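PDB 5L20: clostripain-related protein from Bacteroides thetaiotaomicron, which probably cleaves peptide bonds as a clostripain-family (C11) cysteine peptidase, this chain being an N-terminal portion of the whole protein. Local coordinates for residues 21-24 with 25-29. Residues are numbered along the deposited sequence; the frame is centred on the assembly and turned at random. Where two conformers were deposited one is given.
Sequences NLTS and NFYQN
Leu22 and Phe26 meet one turn apart at the start of helix 23-37. Their contact is a CH-pi interaction. Leu22 CB lies over the face of the Phe26 ring, 4.2 Å from its centroid and 26° off the ring normal. Leu22 O also sits over a face of this ring, offset toward the rim, with Phe26 CG 3.4 Å away. Phe26 CG is anti to its own carbonyl carbon (chi1 -68°), which swings the ring back toward Leu22. With an alanine in place of Phe26, Leu22 CB would probably lose the ring face it rests on, and a gap is likely to open beside Met51 of strand 45-52.

Two other side-chain pairs touch. Thr23 and Tyr27 run side by side in an apolar contact, with Thr23 CG2 3.7 Å from Tyr27 CE2. This methyl is anti to the Thr23 backbone N, which carries it alongside the phenol ring. The other pair sets a methyl against an amide oxygen: Leu22 CD2 comes within 3.6 Å of Asn25 OD1.

Three successive i to i+4 backbone bonds start the helix. Phe26 N gives one to Leu22 O at 2.9 Å. Tyr27 N reaches Thr23 O at 3.1 Å, and Gln28 N reaches Ser24 O at 3.2 Å.

Leu22 and Phe26 also pack on a modified side chain of the bound peptide, so this helix start borders the ligand. Leu22 holds the N-cap position. The arrangement is the first turn of an alpha-helix, here the helix of a beta-alpha-beta unit that links the parallel strands 10-16 and 45-52.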
ATOM      1  N   ASN A  21      12.461   7.943  -7.688  1.00 20.03           N
ATOM      2  CA  ASN A  21      12.505   9.371  -7.320  1.00 16.68           C
ATOM      3  C   ASN A  21      11.166   9.963  -6.870  1.00 20.21           C
ATOM      4  O   ASN A  21      11.043  11.168  -6.701  1.00 22.14           O
ATOM      5  CB  ASN A  21      13.065  10.196  -8.492  1.00 19.82           C
ATOM      6  CG  ASN A  21      12.110  10.265  -9.667  1.00 27.24           C
ATOM      7  OD1 ASN A  21      11.190   9.456  -9.781  1.00 21.42           O
ATOM      8  ND2 ASN A  21      12.330  11.225 -10.549  1.00 26.88           N
ATOM      9  N   LEU A  22      10.162   9.120  -6.648  1.00 17.83           N
ATOM     10  CA  LEU A  22       8.878   9.600  -6.132  1.00 14.66           C
ATOM     11  C   LEU A  22       8.622   9.184  -4.686  1.00 14.64           C
ATOM     12  O   LEU A  22       7.563   9.432  -4.154  1.00 15.77           O
ATOM     13  CB  LEU A  22       7.723   9.092  -7.032  1.00 15.92           C
ATOM     14  CG  LEU A  22       7.761   9.544  -8.495  1.00 16.90           C
ATOM     15  CD1 LEU A  22       6.703   8.798  -9.365  1.00 15.77           C
ATOM     16  CD2 LEU A  22       7.587  11.070  -8.625  1.00 24.49           C
ATOM     17  N   THR A  23       9.620   8.595  -4.027  1.00 14.40           N
ATOM     18  CA  THR A  23       9.456   8.125  -2.668  1.00 14.26           C
ATOM     19  C   THR A  23       8.956   9.211  -1.717  1.00 13.77           C
ATOM     20  O   THR A  23       8.051   8.986  -0.906  1.00 15.54           O
ATOM     21  CB  THR A  23      10.790   7.564  -2.133  1.00 17.53           C
ATOM     22  OG1 THR A  23      11.321   6.666  -3.103  1.00 19.23           O
ATOM     23  CG2 THR A  23      10.607   6.828  -0.815  1.00 19.85           C
ATOM     24  N   SER A  24       9.536  10.407  -1.812  1.00 20.47           N
ATOM     25  CA  SER A  24       9.102  11.495  -0.954  0.62 17.90           C
ATOM     26  C   SER A  24       7.654  11.899  -1.272  1.00 13.30           C
ATOM     27  O   SER A  24       6.861  12.163  -0.365  1.00 18.78           O
ATOM     28  CB  SER A  24      10.061  12.692  -1.075  0.62 20.81           C
ATOM     29  OG  SER A  24      10.324  13.049  -2.427  0.62 27.46           O
ATOM     30  N   ASN A  25       7.310  11.923  -2.561  1.00 14.89           N
ATOM     31  CA  ASN A  25       5.921  12.198  -2.937  1.00 17.14           C
ATOM     32  C   ASN A  25       4.973  11.163  -2.336  1.00 13.71           C
ATOM     33  O   ASN A  25       3.873  11.483  -1.912  1.00 14.30           O
ATOM     34  CB  ASN A  25       5.770  12.241  -4.457  1.00 14.06           C
ATOM     35  CG  ASN A  25       6.674  13.280  -5.108  1.00 22.61           C
ATOM     36  OD1 ASN A  25       7.784  12.966  -5.548  1.00 21.87           O
ATOM     37  ND2 ASN A  25       6.206  14.517  -5.162  1.00 25.33           N
ATOM     38  N   PHE A  26       5.396   9.893  -2.296  1.00 12.50           N
ATOM     39  CA  PHE A  26       4.572   8.849  -1.716  1.00 15.36           C
ATOM     40  C   PHE A  26       4.337   9.074  -0.219  1.00 12.37           C
ATOM     41  O   PHE A  26       3.238   8.836   0.300  1.00 13.77           O
ATOM     42  CB  PHE A  26       5.226   7.474  -1.915  1.00 11.95           C
ATOM     43  CG  PHE A  26       5.273   6.998  -3.358  1.00 11.63           C
ATOM     44  CD1 PHE A  26       4.556   7.612  -4.374  1.00 12.81           C
ATOM     45  CD2 PHE A  26       6.067   5.905  -3.670  1.00 14.36           C
ATOM     46  CE1 PHE A  26       4.645   7.140  -5.667  1.00 15.07           C
ATOM     47  CE2 PHE A  26       6.163   5.426  -4.947  1.00 13.51           C
ATOM     48  CZ  PHE A  26       5.469   6.038  -5.949  1.00 13.35           C
ATOM     49  N   TYR A  27       5.379   9.495   0.504  1.00 15.22           N
ATOM     50  CA  TYR A  27       5.186   9.794   1.907  1.00 19.59           C
ATOM     51  C   TYR A  27       4.124  10.881   2.108  1.00 11.50           C
ATOM     52  O   TYR A  27       3.306  10.770   3.003  1.00 15.43           O
ATOM     53  CB  TYR A  27       6.511  10.201   2.557  1.00 17.54           C
ATOM     54  CG  TYR A  27       7.419   9.021   2.836  1.00 17.58           C
ATOM     55  CD1 TYR A  27       6.976   7.963   3.637  1.00 19.89           C
ATOM     56  CD2 TYR A  27       8.704   8.966   2.316  1.00 19.69           C
ATOM     57  CE1 TYR A  27       7.804   6.866   3.906  1.00 19.83           C
ATOM     58  CE2 TYR A  27       9.544   7.873   2.579  1.00 19.62           C
ATOM     59  CZ  TYR A  27       9.083   6.844   3.373  1.00 21.14           C
ATOM     60  OH  TYR A  27       9.909   5.761   3.641  1.00 26.29           O
ATOM     61  N   GLN A  28       4.103  11.881   1.227  1.00 13.46           N
ATOM     62  CA  GLN A  28       3.090  12.929   1.325  1.00 18.09           C
ATOM     63  C   GLN A  28       1.707  12.393   0.934  1.00 12.32           C
ATOM     64  O   GLN A  28       0.694  12.758   1.529  1.00 14.95           O
ATOM     65  CB  GLN A  28       3.487  14.128   0.449  1.00 15.45           C
ATOM     66  CG  GLN A  28       2.487  15.294   0.421  1.00 20.84           C
ATOM     67  CD  GLN A  28       2.274  15.934   1.797  1.00 32.52           C
ATOM     68  OE1 GLN A  28       3.188  15.976   2.620  1.00 46.35           O
ATOM     69  NE2 GLN A  28       1.064  16.417   2.050  1.00 30.60           N
ATOM     70  N   ASN A  29       1.659  11.504  -0.069  1.00 14.95           N
ATOM     71  CA  ASN A  29       0.393  10.834  -0.375  1.00 14.78           C
ATOM     72  C   ASN A  29      -0.178  10.081   0.851  1.00 12.27           C
ATOM     73  O   ASN A  29      -1.382  10.133   1.156  1.00 14.37           O
ATOM     74  CB  ASN A  29       0.551   9.808  -1.513  1.00 11.83           C
ATOM     75  CG  ASN A  29       0.853  10.438  -2.864  1.00 13.66           C
ATOM     76  OD1 ASN A  29       1.651   9.911  -3.623  1.00 13.46           O
ATOM     77  ND2 ASN A  29       0.205  11.571  -3.180  1.00 13.09           N
TER